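Tryparedoxin II (Crithidia fasciculata, PDB 1I5G) probably serves as a thioredoxin-like electron carrier in the trypanothione-dependent redox metabolism of the parasite, and here holds glutathionylspermidine in its binding pocket. Local coordinates at residues V106-I109 with P110-V113; K95-E98 with F99-G103; G114-A117 with D118-N121; D79-K83 with M84-A88. The protein carries 1 engineered substitution. All blocks are in the same frame, centred on the assembly; numbering follows the deposited sequence.

In the fold
Along the chain the order is contact 4, contact 2, contact 1, contact 3, all within the thioredoxin-like fold. Contact 4 turns from helix 74-81 into strand 87-88, contact 2 lies along helix 94-103, and contacts 1 and 3 mark the beginning and end of strand 111-116, their centres about 17 Å apart. Contacts 1 and 2 touch, Val106 N lying 3.0 Å from Thr101 O, a probable hydrogen bond between the helix end and the cis-proline loop. Contacts 3 and 4, with centres about 22 Å apart, reach the same mixed sheet on opposite sides of the chain's centre. Contact 1 contributes to the glutathionylspermidine pocket; contact 3 is a hairpin.

Contact 1: V106-I109 with P110-V113; sequences VKSI and PTLV. With TS5 (glutathionylspermidine), chain C.
Thr111 folds back onto Ser108 in a local turn that leads into strand 111-116. This is the cis-proline loop of the thioredoxin fold, with a cis peptide bond between Ile109 and Pro110. The hydroxyl OG1 of Thr111 donates to Ser108 O at 2.6 Å, approaching from a position tilted 34° from the carbonyl plane. Its rotation (chi1 -68°) sets OG1 beside the backbone N and anti to the carbonyl carbon, which brings it within reach of Ser108 O. A water joins the same hydroxyl to the loop, accepting from Lys107 N and donating to Thr111 OG1. Val106 lies alongside and runs the other way, its CG1 3.9 Å from Thr111 OG1. A valine in place of Thr111 would probably leave Ser108 O without this donor and the bridging water without its acceptor, so that the loop is held less firmly. Beyond the loop, Thr111 pairs through its backbone with Phe35, while Ile109 packs on Cys40 and Trp70. The backbone of Ile109 faces the ligand: its N donates to O2 of glutathionylspermidine at 2.7 Å, and its O accepts from N2 at 2.9 Å, much as in an antiparallel strand pair. A second water accepts from Ser108 OG at 2.7 Å and donates to both Pro110 O and the ligand carboxylate oxygen OE1.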
loop_
_atom_site.group_PDB
_atom_site.type_symbol
_atom_site.label_atom_id
_atom_site.label_comp_id
_atom_site.label_asym_id
_atom_site.label_seq_id
_atom_site.Cartn_x
_atom_site.Cartn_y
_atom_site.Cartn_z
ATOM N N VAL A 106 8.870 -8.444 4.371
ATOM C CA VAL A 106 8.050 -8.987 3.296
ATOM C C VAL A 106 8.858 -10.003 2.522
ATOM O O VAL A 106 9.891 -9.682 1.926
ATOM C CB VAL A 106 7.607 -7.869 2.348
ATOM C CG1 VAL A 106 6.737 -8.429 1.240
ATOM C CG2 VAL A 106 6.850 -6.792 3.089
ATOM N N LYS A 107 8.388 -11.241 2.541
ATOM C CA LYS A 107 9.107 -12.308 1.841
ATOM C C LYS A 107 8.358 -12.818 0.621
ATOM O O LYS A 107 8.933 -13.434 -0.275
ATOM C CB LYS A 107 9.431 -13.490 2.755
ATOM C CG LYS A 107 10.091 -13.078 4.080
ATOM C CD LYS A 107 11.553 -12.702 3.903
ATOM C CE LYS A 107 12.240 -12.446 5.250
ATOM N NZ LYS A 107 13.684 -12.156 5.020
ATOM N N SER A 108 7.059 -12.562 0.583
ATOM C CA SER A 108 6.165 -12.962 -0.467
ATOM C C SER A 108 5.150 -11.893 -0.814
ATOM O O SER A 108 4.933 -11.006 0.002
ATOM C CB SER A 108 5.446 -14.283 -0.193
ATOM O OG SER A 108 4.569 -14.121 0.898
ATOM N N ILE A 109 4.534 -11.962 -1.976
ATOM C CA ILE A 109 3.462 -11.106 -2.453
ATOM C C ILE A 109 2.292 -11.979 -2.889
ATOM O O ILE A 109 2.511 -13.102 -3.337
ATOM C CB ILE A 109 3.922 -10.147 -3.550
ATOM C CG1 ILE A 109 4.513 -10.870 -4.763
ATOM C CG2 ILE A 109 4.925 -9.147 -2.965
ATOM C CD1 ILE A 109 4.701 -9.931 -5.956
ATOM N N PRO A 110 1.059 -11.497 -2.774
ATOM C CA PRO A 110 0.735 -10.174 -2.224
ATOM C C PRO A 110 0.798 -10.114 -0.711
ATOM O O PRO A 110 0.438 -11.089 -0.025
ATOM C CB PRO A 110 -0.728 -9.995 -2.627
ATOM C CG PRO A 110 -1.258 -11.401 -2.719
ATOM C CD PRO A 110 -0.125 -12.263 -3.209
ATOM N N THR A 111 1.249 -8.958 -0.212
ATOM C CA THR A 111 1.349 -8.690 1.231
ATOM C C THR A 111 0.827 -7.281 1.464
ATOM O O THR A 111 1.085 -6.358 0.700
ATOM C CB THR A 111 2.798 -8.786 1.792
ATOM O OG1 THR A 111 3.261 -10.141 1.747
ATOM C CG2 THR A 111 2.905 -8.432 3.257
ATOM N N LEU A 112 0.087 -7.086 2.548
ATOM C CA LEU A 112 -0.548 -5.817 2.883
ATOM C C LEU A 112 -0.336 -5.516 4.346
ATOM O O LEU A 112 -0.847 -6.235 5.220
ATOM C CB LEU A 112 -2.037 -5.892 2.518
ATOM C CG LEU A 112 -2.827 -4.586 2.491
ATOM C CD1 LEU A 112 -2.348 -3.640 1.447
ATOM C CD2 LEU A 112 -4.288 -4.980 2.245
ATOM N N VAL A 113 0.430 -4.475 4.626
ATOM C CA VAL A 113 0.852 -4.132 5.986
ATOM C C VAL A 113 0.293 -2.772 6.363
ATOM O O VAL A 113 0.557 -1.762 5.694
ATOM C CB VAL A 113 2.383 -4.110 6.094
ATOM C CG1 VAL A 113 2.839 -3.669 7.473
ATOM C CG2 VAL A 113 2.929 -5.516 5.761
HETATM N N1 TS5 C . 0.007 -18.547 -2.055
HETATM C CA1 TS5 C . 0.731 -17.399 -1.463
HETATM C C1 TS5 C . -0.159 -16.185 -1.420
HETATM O OE1 TS5 C . 0.120 -15.239 -0.649
HETATM O OE2 TS5 C . -1.159 -16.150 -2.181
HETATM C CB1 TS5 C . 2.007 -17.008 -2.212
HETATM C CG1 TS5 C . 1.723 -16.356 -3.560
HETATM C CD1 TS5 C . 2.973 -16.520 -4.378
HETATM O O1 TS5 C . 3.359 -17.644 -4.926
HETATM N N2 TS5 C . 3.736 -15.451 -4.594
HETATM C CA2 TS5 C . 5.075 -15.458 -5.095
HETATM C C2 TS5 C . 6.112 -14.817 -4.201
HETATM O O2 TS5 C . 5.873 -13.673 -3.541
HETATM C CB2 TS5 C . 5.078 -14.633 -6.383
HETATM S SG2 TS5 C . 3.718 -14.960 -7.534
HETATM N N3 TS5 C . 7.249 -15.535 -4.248
HETATM C CA3 TS5 C . 8.437 -14.970 -3.641
HETATM C C3 TS5 C . 8.968 -15.807 -2.506
HETATM O O3 TS5 C . 8.064 -16.384 -1.751
HETATM N "N1'" TS5 C . 10.242 -16.016 -2.208
HETATM C "C1'" TS5 C . 10.631 -16.424 -0.880
HETATM C "C2'" TS5 C . 11.304 -17.775 -1.047
HETATM N "N2'" TS5 C . 12.505 -19.573 0.194
HETATM C "C3'" TS5 C . 11.994 -18.208 0.248
HETATM C "C4'" TS5 C . 13.149 -20.033 1.417
HETATM C "C5'" TS5 C . 14.125 -21.198 1.231
HETATM C "C6'" TS5 C . 14.923 -21.544 2.489
HETATM C "C7'" TS5 C . 15.393 -22.995 2.527
HETATM N "N3'" TS5 C . 16.221 -23.381 3.665
HETATM O O HOH W 1 5.484 -11.639 3.451
HETATM O O HOH W 2 2.095 -13.363 0.074
#

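Contact 2: K95-E98 with F99-G103; sequences KGME and FLTTG
Thr101 reaches back one helical turn and supplies two hydrogen-bond donors to Met97 O: its backbone N at 2.9 Å and its hydroxyl OG1, also at 2.9 Å. The two arrive from opposite faces of the carbonyl plane, OG1 standing 39° out of it. With chi1 at -66°, OG1 sits beside its own backbone N, the place from which it can reach the preceding turn. The Met97 side chain runs alongside in the same direction, bent at chi2 and chi3, and brings SD within 3.7 Å of the hydroxyl. All this lies on helix 94-103, whose backbone ladder continues in Phe99 N to Lys95 O and Thr102 N to Glu98 O. On the exposed flank a water donates to Glu98 OE1 at 2.7 Å and accepts from Thr102 OG1. Further out, Trp70 NE1 is hydrogen-bonded to Thr101 OG1, and Met97 packs on the same indole. A valine at Thr101 would probably leave the Trp70 N-H without its acceptor and Met97 O with one donor fewer. Leu100 packs on Phe33, Phe35 and Ile68 of the sheet, and Gly96 N is hydrogen-bonded to Asp93 OD1 near the start of the helix.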
loop_
_atom_site.group_PDB
_atom_site.type_symbol
_atom_site.label_atom_id
_atom_site.label_comp_id
_atom_site.label_asym_id
_atom_site.label_seq_id
_atom_site.Cartn_x
_atom_site.Cartn_y
_atom_site.Cartn_z
ATOM N N LYS A 95 15.369 1.847 -4.429
ATOM C CA LYS A 95 15.975 1.774 -3.108
ATOM C C LYS A 95 14.907 1.854 -2.005
ATOM O O LYS A 95 14.967 1.153 -0.993
ATOM C CB LYS A 95 17.022 2.883 -2.900
ATOM C CG LYS A 95 18.371 2.727 -3.604
ATOM C CD LYS A 95 19.371 3.830 -3.227
ATOM C CE LYS A 95 20.514 3.955 -4.237
ATOM N NZ LYS A 95 21.538 5.015 -3.982
ATOM N N GLY A 96 13.902 2.703 -2.179
ATOM C CA GLY A 96 12.835 2.875 -1.194
ATOM C C GLY A 96 11.939 1.654 -1.103
ATOM O O GLY A 96 11.452 1.260 -0.043
ATOM N N MET A 97 11.712 1.007 -2.250
ATOM C CA MET A 97 11.010 -0.282 -2.275
ATOM C C MET A 97 11.779 -1.355 -1.504
ATOM O O MET A 97 11.203 -2.107 -0.719
ATOM C CB MET A 97 10.705 -0.735 -3.705
ATOM C CG MET A 97 10.106 -2.149 -3.826
ATOM S SD MET A 97 11.367 -3.467 -3.794
ATOM C CE MET A 97 11.949 -3.253 -5.421
ATOM N N GLU A 98 13.093 -1.414 -1.691
ATOM C CA GLU A 98 13.881 -2.440 -0.988
ATOM C C GLU A 98 13.912 -2.151 0.525
ATOM O O GLU A 98 13.833 -3.067 1.347
ATOM C CB GLU A 98 15.299 -2.558 -1.523
ATOM C CG GLU A 98 15.392 -2.967 -2.978
ATOM C CD GLU A 98 14.934 -4.395 -3.277
ATOM O OE1 GLU A 98 14.777 -5.189 -2.324
ATOM O OE2 GLU A 98 14.741 -4.696 -4.484
ATOM N N PHE A 99 13.972 -0.868 0.864
ATOM C CA PHE A 99 13.948 -0.424 2.251
ATOM C C PHE A 99 12.683 -0.906 2.969
ATOM O O PHE A 99 12.685 -1.460 4.095
ATOM C CB PHE A 99 14.079 1.089 2.279
ATOM C CG PHE A 99 14.129 1.669 3.644
ATOM C CD1 PHE A 99 15.343 1.817 4.297
ATOM C CD2 PHE A 99 12.980 2.075 4.263
ATOM C CE1 PHE A 99 15.410 2.361 5.574
ATOM C CE2 PHE A 99 13.040 2.626 5.543
ATOM C CZ PHE A 99 14.267 2.760 6.192
ATOM N N LEU A 100 11.529 -0.720 2.334
ATOM C CA LEU A 100 10.250 -1.153 2.898
ATOM C C LEU A 100 10.087 -2.666 2.894
ATOM O O LEU A 100 9.537 -3.240 3.847
ATOM C CB LEU A 100 9.069 -0.493 2.175
ATOM C CG LEU A 100 8.999 1.011 2.441
ATOM C CD1 LEU A 100 8.025 1.712 1.484
ATOM C CD2 LEU A 100 8.625 1.394 3.883
ATOM N N THR A 101 10.574 -3.321 1.835
ATOM C CA THR A 101 10.512 -4.784 1.829
ATOM C C THR A 101 11.257 -5.338 3.034
ATOM O O THR A 101 10.754 -6.230 3.698
ATOM C CB THR A 101 11.101 -5.272 0.489
ATOM O OG1 THR A 101 10.228 -4.842 -0.580
ATOM C CG2 THR A 101 11.248 -6.790 0.457
ATOM N N THR A 102 12.444 -4.816 3.309
ATOM C CA THR A 102 13.180 -5.303 4.465
ATOM C C THR A 102 12.521 -4.907 5.776
ATOM O O THR A 102 12.364 -5.700 6.718
ATOM C CB THR A 102 14.563 -4.689 4.375
ATOM O OG1 THR A 102 15.187 -5.255 3.223
ATOM C CG2 THR A 102 15.459 -5.117 5.575
ATOM N N GLY A 103 12.094 -3.659 5.849
ATOM C CA GLY A 103 11.556 -3.138 7.090
ATOM C C GLY A 103 10.291 -3.803 7.579
ATOM O O GLY A 103 10.023 -3.866 8.785
HETATM O O HOH W 3 14.995 -5.677 0.346
#

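Contact 3: G114-A117 with D118-N121; sequences GVEA and DSGN
Glu116 and Ser119 meet at the beta-hairpin turn that leads from strand 111-116 to the antiparallel edge strand 122-124. Two backbone bonds close the turn: Glu116 N donates to Asn121 O at 2.9 Å, and Gly120 N donates to Glu116 O at 2.8 Å. Gly120 takes a positive phi of 80°, where a CB would run into the carbonyl of the preceding residue. By packing, Val115 meets the returning backbone, its CG1 3.3 Å from Asn121 O and 3.6 Å from Gly120 C, while Leu3 and Phe104 also touch the valine. A weaker CA-H...O contact runs from Val115 CA to Asn121 O. Among the side-chain polar bonds, Asp118 OD1 turns outside the hairpin to the backbone N of Gly28. The Ser119 hydroxyl works in both directions. It accepts from Asn121 N at 3.0 Å, making an ST turn, and donates to the carboxylate of Glu116. In the glutamate, CG lies anti to the backbone N (chi1 -178°) and the chain runs on extended, which carries OE1 to the serine. Ser119 OG meets Glu116 OE1 at 2.6 Å, coming from above the carboxylate plane, 48° out of it.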
loop_
_atom_site.group_PDB
_atom_site.type_symbol
_atom_site.label_atom_id
_atom_site.label_comp_id
_atom_site.label_asym_id
_atom_site.label_seq_id
_atom_site.Cartn_x
_atom_site.Cartn_y
_atom_site.Cartn_z
ATOM N N GLY A 114 -0.483 -2.705 7.428
ATOM C CA GLY A 114 -1.069 -1.476 7.901
ATOM C C GLY A 114 -0.268 -0.869 9.012
ATOM O O GLY A 114 0.166 -1.540 9.984
ATOM N N VAL A 115 -0.061 0.431 8.891
ATOM C CA VAL A 115 0.703 1.246 9.820
ATOM C C VAL A 115 -0.068 2.484 10.240
ATOM O O VAL A 115 -0.804 3.062 9.443
ATOM C CB VAL A 115 1.999 1.671 9.136
ATOM C CG1 VAL A 115 2.831 2.511 10.023
ATOM C CG2 VAL A 115 2.781 0.462 8.600
ATOM N N GLU A 116 0.040 2.913 11.491
ATOM C CA GLU A 116 -0.556 4.165 11.940
ATOM C C GLU A 116 0.363 5.290 11.466
ATOM O O GLU A 116 1.538 5.364 11.822
ATOM C CB GLU A 116 -0.653 4.188 13.473
ATOM C CG GLU A 116 -1.313 5.436 14.037
ATOM C CD GLU A 116 -1.261 5.630 15.530
ATOM O OE1 GLU A 116 -0.496 4.958 16.224
ATOM O OE2 GLU A 116 -2.018 6.512 15.984
ATOM N N ALA A 117 -0.146 6.225 10.665
ATOM C CA ALA A 117 0.662 7.298 10.084
ATOM C C ALA A 117 1.305 8.152 11.168
ATOM O O ALA A 117 2.464 8.487 11.012
ATOM C CB ALA A 117 -0.170 8.167 9.162
ATOM N N ASP A 118 0.588 8.480 12.225
ATOM C CA ASP A 118 1.096 9.506 13.138
ATOM C C ASP A 118 2.214 8.965 14.010
ATOM O O ASP A 118 3.102 9.723 14.365
ATOM C CB ASP A 118 -0.044 10.086 13.966
ATOM C CG ASP A 118 -0.979 10.962 13.156
ATOM O OD1 ASP A 118 -0.697 11.238 11.976
ATOM O OD2 ASP A 118 -2.011 11.382 13.710
ATOM N N SER A 119 2.209 7.687 14.377
ATOM C CA SER A 119 3.257 7.098 15.205
ATOM C C SER A 119 4.277 6.341 14.388
ATOM O O SER A 119 5.426 6.198 14.812
ATOM C CB SER A 119 2.639 6.138 16.206
ATOM O OG SER A 119 2.020 5.042 15.532
ATOM N N GLY A 120 3.895 5.836 13.224
ATOM C CA GLY A 120 4.722 4.938 12.454
ATOM C C GLY A 120 4.655 3.525 12.974
ATOM O O GLY A 120 5.438 2.692 12.532
ATOM N N ASN A 121 3.761 3.221 13.891
ATOM C CA ASN A 121 3.683 1.884 14.461
ATOM C C ASN A 121 2.982 0.935 13.502
ATOM O O ASN A 121 1.897 1.227 12.944
ATOM C CB ASN A 121 2.940 1.845 15.783
ATOM C CG ASN A 121 3.698 2.461 16.932
ATOM O OD1 ASN A 121 4.651 3.201 16.736
ATOM N ND2 ASN A 121 3.237 2.117 18.141
#

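Contact 4: D79-K83 with M84-A88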
loop_
_atom_site.group_PDB
_atom_site.type_symbol
_atom_site.label_atom_id
_atom_site.label_comp_id
_atom_site.label_asym_id
_atom_site.label_seq_id
_atom_site.Cartn_x
_atom_site.Cartn_y
_atom_site.Cartn_z
ATOM N N ASP A 79 1.479 0.231 -16.278
ATOM C CA ASP A 79 0.231 -0.422 -16.637
ATOM C C ASP A 79 -0.515 -1.017 -15.448
ATOM O O ASP A 79 -1.749 -0.969 -15.398
ATOM C CB ASP A 79 0.519 -1.543 -17.656
ATOM C CG ASP A 79 1.046 -1.043 -19.000
ATOM O OD1 ASP A 79 0.888 0.149 -19.309
ATOM O OD2 ASP A 79 1.628 -1.860 -19.744
ATOM N N TYR A 80 0.199 -1.580 -14.472
ATOM C CA TYR A 80 -0.427 -2.223 -13.341
ATOM C C TYR A 80 -0.962 -1.159 -12.380
ATOM O O TYR A 80 -2.087 -1.258 -11.933
ATOM C CB TYR A 80 0.666 -3.064 -12.669
ATOM C CG TYR A 80 0.170 -3.977 -11.556
ATOM C CD1 TYR A 80 -1.028 -4.675 -11.660
ATOM C CD2 TYR A 80 0.914 -4.147 -10.401
ATOM C CE1 TYR A 80 -1.488 -5.520 -10.650
ATOM C CE2 TYR A 80 0.461 -4.988 -9.388
ATOM C CZ TYR A 80 -0.748 -5.670 -9.521
ATOM O OH TYR A 80 -1.219 -6.515 -8.542
ATOM N N TYR A 81 -0.160 -0.143 -12.066
ATOM C CA TYR A 81 -0.613 0.922 -11.185
ATOM C C TYR A 81 -1.777 1.686 -11.795
ATOM O O TYR A 81 -2.654 2.107 -11.065
ATOM C CB TYR A 81 0.539 1.858 -10.804
ATOM C CG TYR A 81 0.074 3.003 -9.940
ATOM C CD1 TYR A 81 -0.666 2.801 -8.772
ATOM C CD2 TYR A 81 0.343 4.319 -10.285
ATOM C CE1 TYR A 81 -1.098 3.884 -8.020
ATOM C CE2 TYR A 81 -0.089 5.394 -9.529
ATOM C CZ TYR A 81 -0.823 5.179 -8.385
ATOM O OH TYR A 81 -1.234 6.263 -7.660
ATOM N N ALA A 82 -1.812 1.866 -13.113
ATOM C CA ALA A 82 -2.966 2.515 -13.745
ATOM C C ALA A 82 -4.289 1.816 -13.472
ATOM O O ALA A 82 -5.339 2.473 -13.589
ATOM C CB ALA A 82 -2.743 2.607 -15.263
ATOM N N LYS A 83 -4.318 0.538 -13.082
ATOM C CA LYS A 83 -5.548 -0.184 -12.726
ATOM C C LYS A 83 -6.016 0.157 -11.326
ATOM O O LYS A 83 -7.104 -0.258 -10.945
ATOM C CB LYS A 83 -5.330 -1.694 -12.782
ATOM C CG LYS A 83 -4.877 -2.159 -14.162
ATOM C CD LYS A 83 -4.550 -3.642 -14.315
ATOM C CE LYS A 83 -4.215 -4.072 -15.759
ATOM N NZ LYS A 83 -3.941 -5.555 -15.802
ATOM N N MET A 84 -5.235 0.879 -10.534
ATOM C CA MET A 84 -5.504 1.064 -9.100
ATOM C C MET A 84 -5.916 2.470 -8.753
ATOM O O MET A 84 -5.423 3.418 -9.379
ATOM C CB MET A 84 -4.222 0.725 -8.332
ATOM C CG MET A 84 -3.713 -0.670 -8.574
ATOM S SD MET A 84 -2.070 -0.934 -7.827
ATOM C CE MET A 84 -1.726 -2.554 -8.407
ATOM N N PRO A 85 -6.805 2.627 -7.774
ATOM C CA PRO A 85 -7.319 3.940 -7.388
ATOM C C PRO A 85 -6.570 4.678 -6.299
ATOM O O PRO A 85 -6.947 5.803 -5.965
ATOM C CB PRO A 85 -8.736 3.564 -6.935
ATOM C CG PRO A 85 -8.474 2.258 -6.227
ATOM C CD PRO A 85 -7.459 1.539 -7.036
ATOM N N TRP A 86 -5.519 4.046 -5.746
ATOM C CA TRP A 86 -4.851 4.538 -4.541
ATOM C C TRP A 86 -3.489 5.139 -4.835
ATOM O O TRP A 86 -3.274 5.580 -5.962
ATOM C CB TRP A 86 -4.815 3.417 -3.495
ATOM C CG TRP A 86 -4.315 2.134 -4.034
ATOM C CD1 TRP A 86 -3.076 1.858 -4.565
ATOM C CD2 TRP A 86 -5.031 0.917 -4.125
ATOM N NE1 TRP A 86 -2.987 0.558 -4.975
ATOM C CE2 TRP A 86 -4.188 -0.057 -4.707
ATOM C CE3 TRP A 86 -6.340 0.538 -3.759
ATOM C CZ2 TRP A 86 -4.611 -1.368 -4.939
ATOM C CZ3 TRP A 86 -6.733 -0.759 -3.973
ATOM C CH2 TRP A 86 -5.908 -1.684 -4.562
ATOM N N LEU A 87 -2.567 5.208 -3.896
ATOM C CA LEU A 87 -1.278 5.854 -4.039
ATOM C C LEU A 87 -0.212 4.839 -4.443
ATOM O O LEU A 87 -0.426 3.619 -4.373
ATOM C CB LEU A 87 -0.868 6.507 -2.720
ATOM C CG LEU A 87 -1.882 7.506 -2.145
ATOM C CD1 LEU A 87 -1.323 8.178 -0.913
ATOM C CD2 LEU A 87 -2.353 8.552 -3.197
ATOM N N ALA A 88 0.946 5.339 -4.856
ATOM C CA ALA A 88 2.075 4.462 -5.072
ATOM C C ALA A 88 3.359 5.156 -4.716
ATOM O O ALA A 88 3.561 6.350 -4.907
ATOM C CB ALA A 88 2.148 3.975 -6.515
HETATM O O HOH W 4 -5.918 5.021 -12.032
#
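Met84 lies between two tyrosines and meets them in different ways. Its methyl CE sits over the centre of the Tyr80 ring, 3.4 Å from the centroid, as a CH-pi contact, whereas its sulfur SD lies at the edge of the Tyr81 ring, 5.5 Å from that centroid and near its plane, a Met-aromatic contact. The methionine chain is extended beyond CG, which carries CE out to Tyr80. A chi1 of 177° swings the Tyr81 ring away from its own N and across to the returning chain. There Ala88 CB stands over one ring face, 3.7 Å from the centroid, and the hydroxyl OH donates to Trp86 O at 2.7 Å, in the carbonyl plane on a lone pair. The reversal itself is a type I beta turn from Tyr81 to Met84, with Met84 N 2.9 Å from Tyr81 O. It links helix 74-81 to strand 87-88 in a beta-alpha-beta unit, and the indole of Trp86 goes on to meet Tyr54 edge-to-face. Tyr80 OH is hydrogen-bonded to Ser36 OG and Thr47 OG1. Tyr81 thus joins the helix end to the chain entering strand 87-88 by a hydrogen bond and a CH-pi contact, and both buried tyrosine hydroxyls are satisfied.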